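Local coordinates for protein phosphoinositol-specific phospholipase C (Pseudomonas sp., PDB 5FYP) that probably cleaves phosphoinositide lipids in a calcium-dependent phospholipase C reaction that parts the phosphoinositol headgroup from its diacylglycerol, at residues A[20-25]-A[277-282]; A[93-98]-A[141-146]; A[134-139]-A[207-212]; A[238-243]-A[258-263]. All coordinates share one frame; numbering follows the deposited sequence. Where two conformers were deposited one is given.

Interaction 1. Residues A[20-25]-A[277-282]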
loop_
_atom_site.group_PDB
_atom_site.type_symbol
_atom_site.label_atom_id
_atom_site.label_comp_id
_atom_site.label_asym_id
_atom_site.label_seq_id
_atom_site.Cartn_x
_atom_site.Cartn_y
_atom_site.Cartn_z
ATOM N N ILE A 20 -3.358 8.643 11.404
ATOM C CA ILE A 20 -2.724 9.634 10.544
ATOM C C ILE A 20 -3.386 9.616 9.156
ATOM O O ILE A 20 -3.570 8.554 8.550
ATOM C CB ILE A 20 -1.213 9.368 10.426
ATOM C CG1 ILE A 20 -0.534 9.404 11.796
ATOM C CG2 ILE A 20 -0.578 10.353 9.467
ATOM C CD1 ILE A 20 0.908 8.991 11.788
ATOM N N ALA A 21 -3.724 10.806 8.682
ATOM C CA ALA A 21 -4.231 11.037 7.329
ATOM C C ALA A 21 -3.083 11.497 6.430
ATOM O O ALA A 21 -2.250 12.331 6.824
ATOM C CB ALA A 21 -5.315 12.084 7.331
ATOM N N GLN A 22 -3.104 11.013 5.201
ATOM C CA GLN A 22 -2.089 11.316 4.212
ATOM C C GLN A 22 -2.691 11.610 2.861
ATOM O O GLN A 22 -3.645 10.941 2.413
ATOM C CB GLN A 22 -1.144 10.126 4.004
ATOM C CG GLN A 22 -0.480 9.598 5.243
ATOM C CD GLN A 22 0.579 8.572 4.887
ATOM O OE1 GLN A 22 1.387 8.768 3.951
ATOM N NE2 GLN A 22 0.617 7.493 5.634
ATOM N N VAL A 23 -2.033 12.488 2.132
ATOM C CA VAL A 23 -2.137 12.552 0.671
ATOM C C VAL A 23 -1.248 11.440 0.111
ATOM O O VAL A 23 -0.067 11.341 0.460
ATOM C CB VAL A 23 -1.638 13.910 0.155
ATOM C CG1 VAL A 23 -1.685 13.985 -1.356
ATOM C CG2 VAL A 23 -2.461 15.048 0.769
ATOM N N ALA A 24 -1.835 10.625 -0.752
ATOM C CA ALA A 24 -1.137 9.557 -1.461
ATOM C C ALA A 24 -1.156 9.883 -2.940
ATOM O O ALA A 24 -2.009 10.621 -3.436
ATOM C CB ALA A 24 -1.818 8.225 -1.201
ATOM N N CYS A 25 -0.222 9.297 -3.689
ATOM C CA CYS A 25 -0.294 9.426 -5.127
ATOM C C CYS A 25 -1.323 8.456 -5.698
ATOM O O CYS A 25 -1.717 7.535 -5.047
ATOM C CB CYS A 25 1.067 9.186 -5.780
ATOM S SG CYS A 25 1.411 7.481 -6.190
ATOM N N ILE A 277 -10.375 9.089 6.166
ATOM C CA ILE A 277 -9.622 8.339 5.164
ATOM C C ILE A 277 -8.136 8.444 5.495
ATOM O O ILE A 277 -7.572 9.546 5.516
ATOM C CB ILE A 277 -9.905 8.866 3.765
ATOM C CG1 ILE A 277 -11.399 8.668 3.418
ATOM C CG2 ILE A 277 -8.981 8.228 2.758
ATOM C CD1 ILE A 277 -11.904 9.563 2.300
ATOM N N ASN A 278 -7.472 7.309 5.681
ATOM C CA ASN A 278 -6.022 7.358 5.927
ATOM C C ASN A 278 -5.211 7.767 4.718
ATOM O O ASN A 278 -4.275 8.563 4.866
ATOM C CB ASN A 278 -5.488 6.018 6.410
ATOM C CG ASN A 278 -5.969 5.640 7.790
ATOM O OD1 ASN A 278 -6.809 4.741 7.951
ATOM N ND2 ASN A 278 -5.410 6.274 8.807
ATOM N N LEU A 279 -5.511 7.177 3.568
ATOM C CA LEU A 279 -4.703 7.400 2.364
ATOM C C LEU A 279 -5.623 7.893 1.250
ATOM O O LEU A 279 -6.441 7.122 0.738
ATOM C CB LEU A 279 -3.993 6.104 1.952
ATOM C CG LEU A 279 -3.186 5.394 3.017
ATOM C CD1 LEU A 279 -2.652 4.063 2.497
ATOM C CD2 LEU A 279 -2.050 6.221 3.612
ATOM N N SER A 280 -5.510 9.168 0.899
ATOM C CA SER A 280 -6.330 9.759 -0.142
ATOM C C SER A 280 -5.499 9.883 -1.397
ATOM O O SER A 280 -4.550 10.675 -1.437
ATOM C CB SER A 280 -6.811 11.154 0.270
ATOM O OG SER A 280 -7.741 11.076 1.327
ATOM N N ALA A 281 -5.827 9.072 -2.414
ATOM C CA ALA A 281 -4.993 8.993 -3.611
ATOM C C ALA A 281 -5.373 10.060 -4.619
ATOM O O ALA A 281 -6.530 10.133 -5.026
ATOM C CB ALA A 281 -5.128 7.627 -4.224
ATOM N N TYR A 282 -4.384 10.840 -5.037
ATOM C CA TYR A 282 -4.561 11.904 -6.020
ATOM C C TYR A 282 -3.562 11.775 -7.152
ATOM O O TYR A 282 -2.362 11.599 -6.920
ATOM C CB TYR A 282 -4.331 13.268 -5.402
ATOM C CG TYR A 282 -5.336 13.687 -4.384
ATOM C CD1 TYR A 282 -5.148 13.395 -3.043
ATOM C CD2 TYR A 282 -6.456 14.448 -4.729
ATOM C CE1 TYR A 282 -6.045 13.816 -2.084
ATOM C CE2 TYR A 282 -7.364 14.881 -3.769
ATOM C CZ TYR A 282 -7.149 14.554 -2.461
ATOM O OH TYR A 282 -7.997 14.997 -1.493
HETATM O O HOH W 1 -6.305 11.128 3.616
#
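Asn278 reaches across to Ile20 with its side-chain amide: ND2 lies 2.9 Å from Ile20 O, and the N-H points almost straight at it (170°). The oxygen sits in the plane of the amide, whereas ND2 stands above the carbonyl plane of Ile20. An asparagine suits this place because it can give and take at once: ND2 also bonds Asn18 O, and OD1 accepts from Gly259 N.

Beyond it the backbones zip up as parallel strands. Gln22 N donates to Asn278 O (2.7 Å), Ser280 N to Gln22 O (3.0 Å), Ala24 N to Ser280 O (2.8 Å) and Tyr282 N to Ala24 O (2.9 Å). A water gives its hydrogens to Gln22 O and Ile277 O and accepts from Ser280 OG, giving Gln22 O a second donor.

On the face of Gln22, Ala24, Leu279 and Ala281, the amide of Gln22 lies alongside Leu279, NE2 3.6 Å from CD2, while its OE1 bonds Thr46 OG1. The small Ala24 and Ala281 let their CA atoms come to 4.5 Å, nearer than those of the bulkier Gln22-Leu279 pair. On the other face, Val23 CG1 meets Tyr282 CD1 at 3.9 Å, the side chains crossing at about a right angle; Tyr282 OH is held by Val267 O and His272 ND1.

These are the first and last parallel strands of the TIM barrel, and their pairing joins its beginning to its end. Helix 269-274 covers Val23 and Ser280 from outside, strand 258-262 flanks 279-282, and on its other edge 20-25 pairs antiparallel with 295-297; near Cys25 it bonds Thr46 of strand 46-52.

Interaction 2. Residues A[93-98]-A[141-146]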
loop_
_atom_site.group_PDB
_atom_site.type_symbol
_atom_site.label_atom_id
_atom_site.label_comp_id
_atom_site.label_asym_id
_atom_site.label_seq_id
_atom_site.Cartn_x
_atom_site.Cartn_y
_atom_site.Cartn_z
ATOM N N ASP A 93 12.015 -2.115 -14.417
ATOM C CA ASP A 93 10.985 -3.077 -14.049
ATOM C C ASP A 93 10.518 -2.874 -12.608
ATOM O O ASP A 93 10.886 -1.912 -11.957
ATOM C CB ASP A 93 11.488 -4.496 -14.322
ATOM C CG ASP A 93 12.638 -4.916 -13.413
ATOM O OD1 ASP A 93 13.251 -4.061 -12.729
ATOM O OD2 ASP A 93 12.952 -6.117 -13.426
ATOM N N LEU A 94 9.738 -3.814 -12.083
ATOM C CA LEU A 94 9.271 -3.690 -10.722
ATOM C C LEU A 94 10.414 -3.580 -9.747
ATOM O O LEU A 94 10.452 -2.707 -8.868
ATOM C CB LEU A 94 8.343 -4.835 -10.336
ATOM C CG LEU A 94 7.855 -4.811 -8.889
ATOM C CD1 LEU A 94 7.067 -3.565 -8.562
ATOM C CD2 LEU A 94 7.030 -6.042 -8.567
ATOM N N GLU A 95 11.388 -4.474 -9.893
ATOM C CA GLU A 95 12.542 -4.460 -8.982
ATOM C C GLU A 95 13.253 -3.117 -9.008
ATOM O O GLU A 95 13.668 -2.589 -7.971
ATOM C CB GLU A 95 13.501 -5.609 -9.318
ATOM C CG GLU A 95 14.732 -5.638 -8.442
ATOM C CD GLU A 95 15.534 -6.918 -8.560
ATOM O OE1 GLU A 95 15.070 -7.900 -9.157
ATOM O OE2 GLU A 95 16.642 -6.966 -8.003
ATOM N N ALA A 96 13.397 -2.549 -10.202
ATOM C CA ALA A 96 14.053 -1.237 -10.316
ATOM C C ALA A 96 13.269 -0.139 -9.568
ATOM O O ALA A 96 13.835 0.700 -8.855
ATOM C CB ALA A 96 14.211 -0.852 -11.758
ATOM N N CYS A 97 11.957 -0.149 -9.744
ATOM C CA CYS A 97 11.096 0.805 -9.053
ATOM C C CYS A 97 11.195 0.653 -7.531
ATOM O O CYS A 97 11.278 1.638 -6.797
ATOM C CB CYS A 97 9.642 0.686 -9.494
ATOM S SG CYS A 97 9.318 1.094 -11.226
ATOM N N LEU A 98 11.169 -0.589 -7.077
ATOM C CA LEU A 98 11.321 -0.848 -5.653
ATOM C C LEU A 98 12.685 -0.354 -5.140
ATOM O O LEU A 98 12.776 0.228 -4.052
ATOM C CB LEU A 98 11.135 -2.328 -5.348
ATOM C CG LEU A 98 9.764 -2.910 -5.673
ATOM C CD1 LEU A 98 9.750 -4.385 -5.316
ATOM C CD2 LEU A 98 8.637 -2.198 -4.962
ATOM N N ALA A 141 11.451 -8.876 -0.160
ATOM C CA ALA A 141 12.367 -9.056 0.971
ATOM C C ALA A 141 13.824 -8.851 0.547
ATOM O O ALA A 141 14.601 -8.271 1.268
ATOM C CB ALA A 141 12.188 -10.432 1.598
ATOM N N ARG A 142 14.161 -9.331 -0.632
ATOM C CA ARG A 142 15.528 -9.150 -1.160
ATOM C C ARG A 142 15.855 -7.677 -1.381
ATOM O O ARG A 142 16.938 -7.216 -1.065
ATOM C CB ARG A 142 15.710 -9.937 -2.448
ATOM C CG ARG A 142 17.094 -9.842 -3.030
ATOM C CD ARG A 142 17.309 -10.951 -4.062
ATOM N NE ARG A 142 16.307 -10.916 -5.129
ATOM C CZ ARG A 142 16.271 -10.006 -6.102
ATOM N NH1 ARG A 142 17.170 -9.040 -6.165
ATOM N NH2 ARG A 142 15.314 -10.065 -7.017
ATOM N N VAL A 143 14.884 -6.926 -1.894
ATOM C CA VAL A 143 15.100 -5.503 -2.113
ATOM C C VAL A 143 15.151 -4.735 -0.789
ATOM O O VAL A 143 16.103 -4.002 -0.527
ATOM C CB VAL A 143 14.005 -4.901 -3.012
ATOM C CG1 VAL A 143 14.115 -3.383 -3.075
ATOM C CG2 VAL A 143 14.100 -5.477 -4.412
ATOM N N PHE A 144 14.147 -4.911 0.063
ATOM C CA PHE A 144 13.986 -4.052 1.238
ATOM C C PHE A 144 14.637 -4.548 2.512
ATOM O O PHE A 144 14.880 -3.741 3.403
ATOM C CB PHE A 144 12.503 -3.780 1.502
ATOM C CG PHE A 144 11.863 -2.929 0.434
ATOM C CD1 PHE A 144 12.187 -1.587 0.346
ATOM C CD2 PHE A 144 10.964 -3.454 -0.468
ATOM C CE1 PHE A 144 11.642 -0.777 -0.625
ATOM C CE2 PHE A 144 10.412 -2.657 -1.452
ATOM C CZ PHE A 144 10.747 -1.317 -1.552
ATOM N N GLN A 145 14.879 -5.859 2.579
ATOM C CA GLN A 145 15.485 -6.507 3.701
ATOM C C GLN A 145 14.768 -6.112 4.988
ATOM O O GLN A 145 13.531 -6.140 5.073
ATOM C CB GLN A 145 16.979 -6.153 3.681
ATOM C CG GLN A 145 17.722 -6.615 2.438
ATOM N N GLY A 146 15.493 -5.582 5.946
ATOM C CA GLY A 146 14.905 -5.279 7.218
ATOM C C GLY A 146 14.075 -4.032 7.279
ATOM O O GLY A 146 13.563 -3.716 8.342
#
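Glu95 and Arg142 form a salt bridge between two neighbouring helices of the outer layer of the TIM barrel, 94-107 and 133-144. From CB the Glu95 chain runs extended, CG anti to the backbone N (chi1 179°). CG brushes Val143 CG2 at 4.1 Å, and CD carries the carboxylate to the guanidinium, which grips it end-on. OE1 receives NH2 at 3.1 Å and OE2 receives NH1 at 2.8 Å. Both oxygens lie near the guanidinium plane, but the nitrogens approach from above the carboxylate, the two planes being 58° apart. An alanine here would probably leave NH1 and NH2 of Arg142 without their carboxylate and the guanidinium free to turn.

Deeper in, apolar residues fill the join. Leu98 CB rests 3.9 Å from Val143 CG1 and equally near Phe144 CZ, while Leu98 CD2 meets the ring edge in its plane. Val143 CG1 also sits over the ring centre, so the valine's two branches divide the work, CG1 to Leu98 and Phe144, CG2 to the Glu95 stem. Behind Leu98 lies Leu49 of strand 46-52. The Glu95 helix starts at Asp93, a short acid suited to an N-cap, whose OD1 accepts from Ala96 N at 2.9 Å.

Interaction 3. Residues A[134-139]-A[207-212]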
loop_
_atom_site.group_PDB
_atom_site.type_symbol
_atom_site.label_atom_id
_atom_site.label_comp_id
_atom_site.label_asym_id
_atom_site.label_seq_id
_atom_site.Cartn_x
_atom_site.Cartn_y
_atom_site.Cartn_z
ATOM N N LYS A 134 5.065 -16.703 -3.103
ATOM C CA LYS A 134 6.352 -16.864 -2.468
ATOM C C LYS A 134 7.474 -16.115 -3.227
ATOM O O LYS A 134 8.318 -15.462 -2.613
ATOM C CB LYS A 134 6.700 -18.337 -2.323
ATOM C CG LYS A 134 8.041 -18.634 -1.674
ATOM C CD LYS A 134 8.014 -20.054 -1.149
ATOM C CE LYS A 134 9.350 -20.602 -0.689
ATOM N NZ LYS A 134 10.445 -20.470 -1.692
ATOM N N ASP A 135 7.453 -16.209 -4.563
ATOM C CA ASP A 135 8.445 -15.489 -5.374
ATOM C C ASP A 135 8.316 -13.976 -5.168
ATOM O O ASP A 135 9.323 -13.279 -5.130
ATOM C CB ASP A 135 8.310 -15.819 -6.841
ATOM C CG ASP A 135 8.600 -17.273 -7.156
ATOM O OD1 ASP A 135 9.717 -17.728 -6.840
ATOM O OD2 ASP A 135 7.702 -17.966 -7.683
ATOM N N PHE A 136 7.086 -13.493 -5.069
ATOM C CA PHE A 136 6.850 -12.074 -4.823
ATOM C C PHE A 136 7.403 -11.640 -3.468
ATOM O O PHE A 136 8.113 -10.631 -3.393
ATOM C CB PHE A 136 5.360 -11.824 -4.977
ATOM C CG PHE A 136 4.963 -10.391 -4.936
ATOM C CD1 PHE A 136 5.272 -9.552 -5.994
ATOM C CD2 PHE A 136 4.239 -9.890 -3.862
ATOM C CE1 PHE A 136 4.868 -8.242 -6.021
ATOM C CE2 PHE A 136 3.809 -8.560 -3.877
ATOM C CZ PHE A 136 4.168 -7.753 -4.959
ATOM N N ASP A 137 7.106 -12.415 -2.423
ATOM C CA ASP A 137 7.667 -12.129 -1.102
ATOM C C ASP A 137 9.190 -12.154 -1.150
ATOM O O ASP A 137 9.831 -11.316 -0.505
ATOM C CB ASP A 137 7.171 -13.101 -0.050
ATOM C CG ASP A 137 5.826 -12.720 0.553
ATOM O OD1 ASP A 137 5.232 -11.697 0.128
ATOM O OD2 ASP A 137 5.422 -13.398 1.506
ATOM N N GLU A 138 9.758 -13.106 -1.877
ATOM C CA GLU A 138 11.205 -13.199 -1.914
ATOM C C GLU A 138 11.822 -11.964 -2.588
ATOM O O GLU A 138 12.845 -11.472 -2.144
ATOM C CB GLU A 138 11.645 -14.520 -2.559
ATOM C CG GLU A 138 11.418 -15.699 -1.621
ATOM C CD GLU A 138 11.729 -17.066 -2.170
ATOM O OE1 GLU A 138 11.951 -17.206 -3.367
ATOM O OE2 GLU A 138 11.699 -18.008 -1.368
ATOM N N LEU A 139 11.183 -11.470 -3.652
ATOM C CA LEU A 139 11.651 -10.251 -4.311
ATOM C C LEU A 139 11.606 -9.066 -3.343
ATOM O O LEU A 139 12.593 -8.355 -3.205
ATOM C CB LEU A 139 10.808 -9.930 -5.549
ATOM C CG LEU A 139 11.015 -8.537 -6.141
ATOM C CD1 LEU A 139 12.451 -8.361 -6.594
ATOM C CD2 LEU A 139 10.072 -8.279 -7.300
ATOM N N ALA A 207 3.663 -13.616 5.368
ATOM C CA ALA A 207 3.466 -12.615 4.332
ATOM C C ALA A 207 4.308 -11.377 4.559
ATOM O O ALA A 207 4.291 -10.797 5.648
ATOM C CB ALA A 207 2.005 -12.203 4.284
ATOM N N LYS A 208 4.949 -10.904 3.501
ATOM C CA LYS A 208 5.652 -9.618 3.528
ATOM C C LYS A 208 4.788 -8.427 3.214
ATOM O O LYS A 208 5.196 -7.303 3.459
ATOM C CB LYS A 208 6.859 -9.643 2.582
ATOM C CG LYS A 208 7.902 -10.713 2.929
ATOM C CD LYS A 208 8.500 -10.529 4.316
ATOM C CE LYS A 208 9.653 -11.488 4.591
ATOM N NZ LYS A 208 10.067 -11.443 5.989
ATOM N N VAL A 209 3.581 -8.684 2.712
ATOM C CA VAL A 209 2.716 -7.642 2.160
ATOM C C VAL A 209 1.361 -7.713 2.837
ATOM O O VAL A 209 0.814 -8.792 3.069
ATOM C CB VAL A 209 2.608 -7.837 0.621
ATOM C CG1 VAL A 209 1.790 -6.742 -0.039
ATOM C CG2 VAL A 209 3.973 -7.942 -0.022
ATOM N N PHE A 210 0.818 -6.531 3.135
ATOM C CA PHE A 210 -0.561 -6.380 3.637
ATOM C C PHE A 210 -1.559 -6.528 2.487
ATOM O O PHE A 210 -1.466 -5.809 1.498
ATOM C CB PHE A 210 -0.766 -4.975 4.221
ATOM C CG PHE A 210 -0.065 -4.741 5.524
ATOM C CD1 PHE A 210 1.263 -4.326 5.578
ATOM C CD2 PHE A 210 -0.735 -4.917 6.722
ATOM C CE1 PHE A 210 1.877 -4.090 6.781
ATOM C CE2 PHE A 210 -0.107 -4.720 7.930
ATOM C CZ PHE A 210 1.207 -4.310 7.958
ATOM N N ILE A 211 -2.598 -7.349 2.641
ATOM C CA ILE A 211 -3.658 -7.379 1.653
ATOM C C ILE A 211 -4.712 -6.310 1.954
ATOM O O ILE A 211 -5.039 -6.058 3.109
ATOM C CB ILE A 211 -4.298 -8.766 1.515
ATOM C CG1 ILE A 211 -4.935 -9.291 2.803
ATOM C CG2 ILE A 211 -3.281 -9.765 0.966
ATOM C CD1 ILE A 211 -5.854 -10.474 2.580
ATOM N N SER A 212 -5.203 -5.648 0.900
ATOM C CA SER A 212 -6.187 -4.599 1.084
ATOM C C SER A 212 -7.326 -4.787 0.089
ATOM O O SER A 212 -7.225 -4.347 -1.054
ATOM C CB SER A 212 -5.548 -3.234 0.922
ATOM O OG SER A 212 -6.508 -2.230 1.159
#
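Asp137 turns its carboxylate toward the backbone N-H of Lys208, and the polar part of the contact rests on this meeting. Lys208 N donates to OD2 at 3.2 Å, from above the carboxylate plane (49° out of it), and makes a second, weak bond to OD1 at 3.5 Å. The acid has stronger partners elsewhere: OD2 forms a salt bridge with Arg203 NE, and OD1 is hydrogen-bonded to Tyr199 OH. Two oxygens on a short stem suit a buried site with several donors, and Arg203 would be expected to stabilise the negative charge. Ala207, small enough to fit beside Tyr199, brings its CA to 3.5 Å from OD2.

The side chain of Lys208 takes part through its aliphatic stem. Lys208 CG packs 3.7 Å from Asp137 CG, and the chain then bends (chi2 -61°), sending CD aside. Lys208 NZ is 6.7 Å from Asp137 OD2, so any attraction between the opposite charges is probably weak and long-range.

In the TIM barrel, helix 133-144 belongs to the outer layer, and 207-209 is the loop leading into the short strand 210-211, which pairs with strand 184-189, so the helix meets the barrel just before that short strand.

The apolar part is a single touch. Phe136 CE2 meets Val209 CG2 at 3.9 Å, the side chains crossing at about a right angle. A large flat ring fits here because it also packs nearly parallel to Phe51 and edge-to-face with Trp66, while Val209 lies against Leu186 and Leu188 of strand 184-189.

Interaction 4. Residues A[238-243]-A[258-263]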
loop_
_atom_site.group_PDB
_atom_site.type_symbol
_atom_site.label_atom_id
_atom_site.label_comp_id
_atom_site.label_asym_id
_atom_site.label_seq_id
_atom_site.Cartn_x
_atom_site.Cartn_y
_atom_site.Cartn_z
ATOM N N MET A 238 -6.259 -3.623 6.175
ATOM C CA MET A 238 -6.313 -2.500 5.256
ATOM C C MET A 238 -7.497 -2.712 4.327
ATOM O O MET A 238 -7.878 -3.858 4.074
ATOM C CB MET A 238 -5.041 -2.394 4.419
ATOM C CG MET A 238 -3.802 -2.118 5.251
ATOM S SD MET A 238 -2.534 -1.405 4.178
ATOM C CE MET A 238 -1.201 -1.090 5.336
ATOM N N ASN A 239 -8.069 -1.614 3.841
ATOM C CA ASN A 239 -9.223 -1.690 2.942
ATOM C C ASN A 239 -9.076 -0.658 1.834
ATOM O O ASN A 239 -8.630 0.454 2.060
ATOM C CB ASN A 239 -10.527 -1.479 3.705
ATOM C CG ASN A 239 -10.837 -2.658 4.613
ATOM O OD1 ASN A 239 -10.459 -2.675 5.805
ATOM N ND2 ASN A 239 -11.491 -3.658 4.058
ATOM N N ASN A 240 -9.496 -1.055 0.621
ATOM C CA ASN A 240 -9.336 -0.243 -0.584
ATOM C C ASN A 240 -10.731 0.092 -1.128
ATOM O O ASN A 240 -11.543 -0.787 -1.397
ATOM C CB ASN A 240 -8.454 -0.900 -1.668
ATOM C CG ASN A 240 -7.689 0.119 -2.571
ATOM O OD1 ASN A 240 -6.935 1.049 -2.168
ATOM N ND2 ASN A 240 -7.828 -0.138 -3.844
ATOM N N MET A 241 -10.958 1.389 -1.312
ATOM C CA MET A 241 -12.257 1.912 -1.724
ATOM C C MET A 241 -12.127 2.850 -2.896
ATOM O O MET A 241 -11.322 3.769 -2.884
ATOM C CB MET A 241 -12.922 2.660 -0.577
ATOM C CG MET A 241 -13.480 1.645 0.409
ATOM S SD MET A 241 -12.490 1.140 1.794
ATOM C CE MET A 241 -11.800 2.752 2.422
ATOM N N GLY A 242 -12.967 2.648 -3.896
ATOM C CA GLY A 242 -13.155 3.655 -4.922
ATOM C C GLY A 242 -14.053 4.766 -4.411
ATOM O O GLY A 242 -14.619 4.728 -3.316
ATOM N N LYS A 243 -14.213 5.794 -5.254
ATOM C CA LYS A 243 -14.946 6.996 -4.879
ATOM C C LYS A 243 -16.338 6.691 -4.326
ATOM O O LYS A 243 -16.750 7.276 -3.327
ATOM C CB LYS A 243 -15.029 7.934 -6.108
ATOM C CG LYS A 243 -15.947 9.129 -5.966
ATOM C CD LYS A 243 -15.859 10.082 -7.149
ATOM C CE LYS A 243 -16.331 9.487 -8.475
ATOM N NZ LYS A 243 -16.128 10.465 -9.589
ATOM N N ILE A 258 -6.169 0.382 7.756
ATOM C CA ILE A 258 -5.743 1.534 6.961
ATOM C C ILE A 258 -6.577 1.601 5.699
ATOM O O ILE A 258 -6.478 0.720 4.808
ATOM C CB ILE A 258 -4.252 1.491 6.632
ATOM C CG1 ILE A 258 -3.399 1.299 7.879
ATOM C CG2 ILE A 258 -3.840 2.734 5.864
ATOM C CD1 ILE A 258 -3.602 2.324 8.964
ATOM N N GLY A 259 -7.404 2.641 5.590
ATOM C CA GLY A 259 -8.276 2.838 4.428
ATOM C C GLY A 259 -7.643 3.711 3.393
ATOM O O GLY A 259 -7.104 4.770 3.723
ATOM N N ARG A 260 -7.773 3.296 2.134
ATOM C CA ARG A 260 -7.332 4.095 0.983
ATOM C C ARG A 260 -8.532 4.340 0.087
ATOM O O ARG A 260 -9.306 3.418 -0.191
ATOM C CB ARG A 260 -6.240 3.389 0.207
ATOM C CG ARG A 260 -5.711 4.182 -0.980
ATOM C CD ARG A 260 -4.351 3.651 -1.434
ATOM N NE ARG A 260 -3.784 4.323 -2.601
ATOM C CZ ARG A 260 -4.140 4.065 -3.831
ATOM N NH1 ARG A 260 -5.138 3.227 -4.084
ATOM N NH2 ARG A 260 -3.508 4.690 -4.826
ATOM N N VAL A 261 -8.673 5.598 -0.351
ATOM C CA VAL A 261 -9.724 5.991 -1.299
ATOM C C VAL A 261 -9.083 6.559 -2.545
ATOM O O VAL A 261 -8.287 7.515 -2.453
ATOM C CB VAL A 261 -10.702 7.008 -0.708
ATOM C CG1 VAL A 261 -11.656 7.536 -1.770
ATOM C CG2 VAL A 261 -11.468 6.370 0.434
ATOM N N TRP A 262 -9.419 5.990 -3.696
ATOM C CA TRP A 262 -8.907 6.429 -4.980
ATOM C C TRP A 262 -10.052 6.922 -5.865
ATOM O O TRP A 262 -11.208 6.541 -5.666
ATOM C CB TRP A 262 -8.114 5.291 -5.657
ATOM C CG TRP A 262 -8.907 4.052 -5.868
ATOM C CD1 TRP A 262 -9.073 3.023 -5.017
ATOM C CD2 TRP A 262 -9.678 3.742 -7.030
ATOM N NE1 TRP A 262 -9.923 2.086 -5.556
ATOM C CE2 TRP A 262 -10.286 2.504 -6.806
ATOM C CE3 TRP A 262 -9.898 4.397 -8.253
ATOM C CZ2 TRP A 262 -11.125 1.892 -7.757
ATOM C CZ3 TRP A 262 -10.732 3.792 -9.205
ATOM C CH2 TRP A 262 -11.334 2.561 -8.938
ATOM N N GLY A 263 -9.713 7.790 -6.812
ATOM C CA GLY A 263 -10.668 8.304 -7.767
ATOM C C GLY A 263 -11.473 9.490 -7.310
ATOM O O GLY A 263 -12.396 9.878 -8.009
HETATM O O HOH W 2 -11.548 -0.352 -4.559
HETATM O O HOH W 3 -13.649 12.210 -8.870
HETATM O O HOH W 4 -13.530 9.035 -10.345
#
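Met238 to Met241 pair with Ile258 to Val261 as the two parallel strands of a beta-alpha-beta unit, whose linking helix is 249-254. Four backbone bonds join them: Asn239 N to Ile258 O (3.0 Å), Arg260 N to Asn239 O (3.0 Å), Met241 N to Arg260 O (2.8 Å) and Trp262 N to Met241 O (3.0 Å).

At the start of the strands Met238 and Ile258 lie side by side, pointing the same way. Met238 CG is 3.9 Å from Ile258 CB, and the extended thioether continues until CE reaches CG1. An alanine in place of Met238 would probably open a gap beside Ile258 and loosen the packing against Val187, since CG, SD and CE would go.

Both strands belong to the TIM barrel, and the face carrying Met238, Asn240 and Arg260 looks inward to strand 184-189. Arg260 is extended from CG to NE, long enough to form a salt bridge with the calcium ligand Glu48; as a second-shell residue it probably helps to position that carboxylate. Asn240 runs alongside it with OD1 at the guanidinium edge, although the bond from NH1 is weak and, with a second conformer of Asn240 present, doubtful.

With CG between the backbone N and the carbonyl carbon (chi1 58°), the indole of Trp262 is set back over Gly242, whose CA stands 3.8 Å from the centroid of the five-membered ring in a CH-pi contact. Glycine suits this place, as a side chain would press on CZ2. In the ring plane, NE1 donates to a water at 3.1 Å.

In the fold
Interactions 1 and 4 are neighbours in one sheet of the barrel, their centres 9 Å apart. Strands 258-262 and 279-282 join them directly, with Leu279 N 2.9 Å from Gly259 O. Interactions 2 and 3, 11 Å apart between centres, share helix 133-144 on the opposite side of the chain's centre, their centres 23 and 22 Å from that of interaction 1. Interaction 3 still touches interaction 4, where Phe210 and Ser212 meet strand 238-242. Along the chain, interaction 1 spans all the others, interactions 2 and 3 interleave, and interaction 4 follows them. Early and late strands thus meet in the barrel that carries the calcium site, while the outer helices wrap its other side.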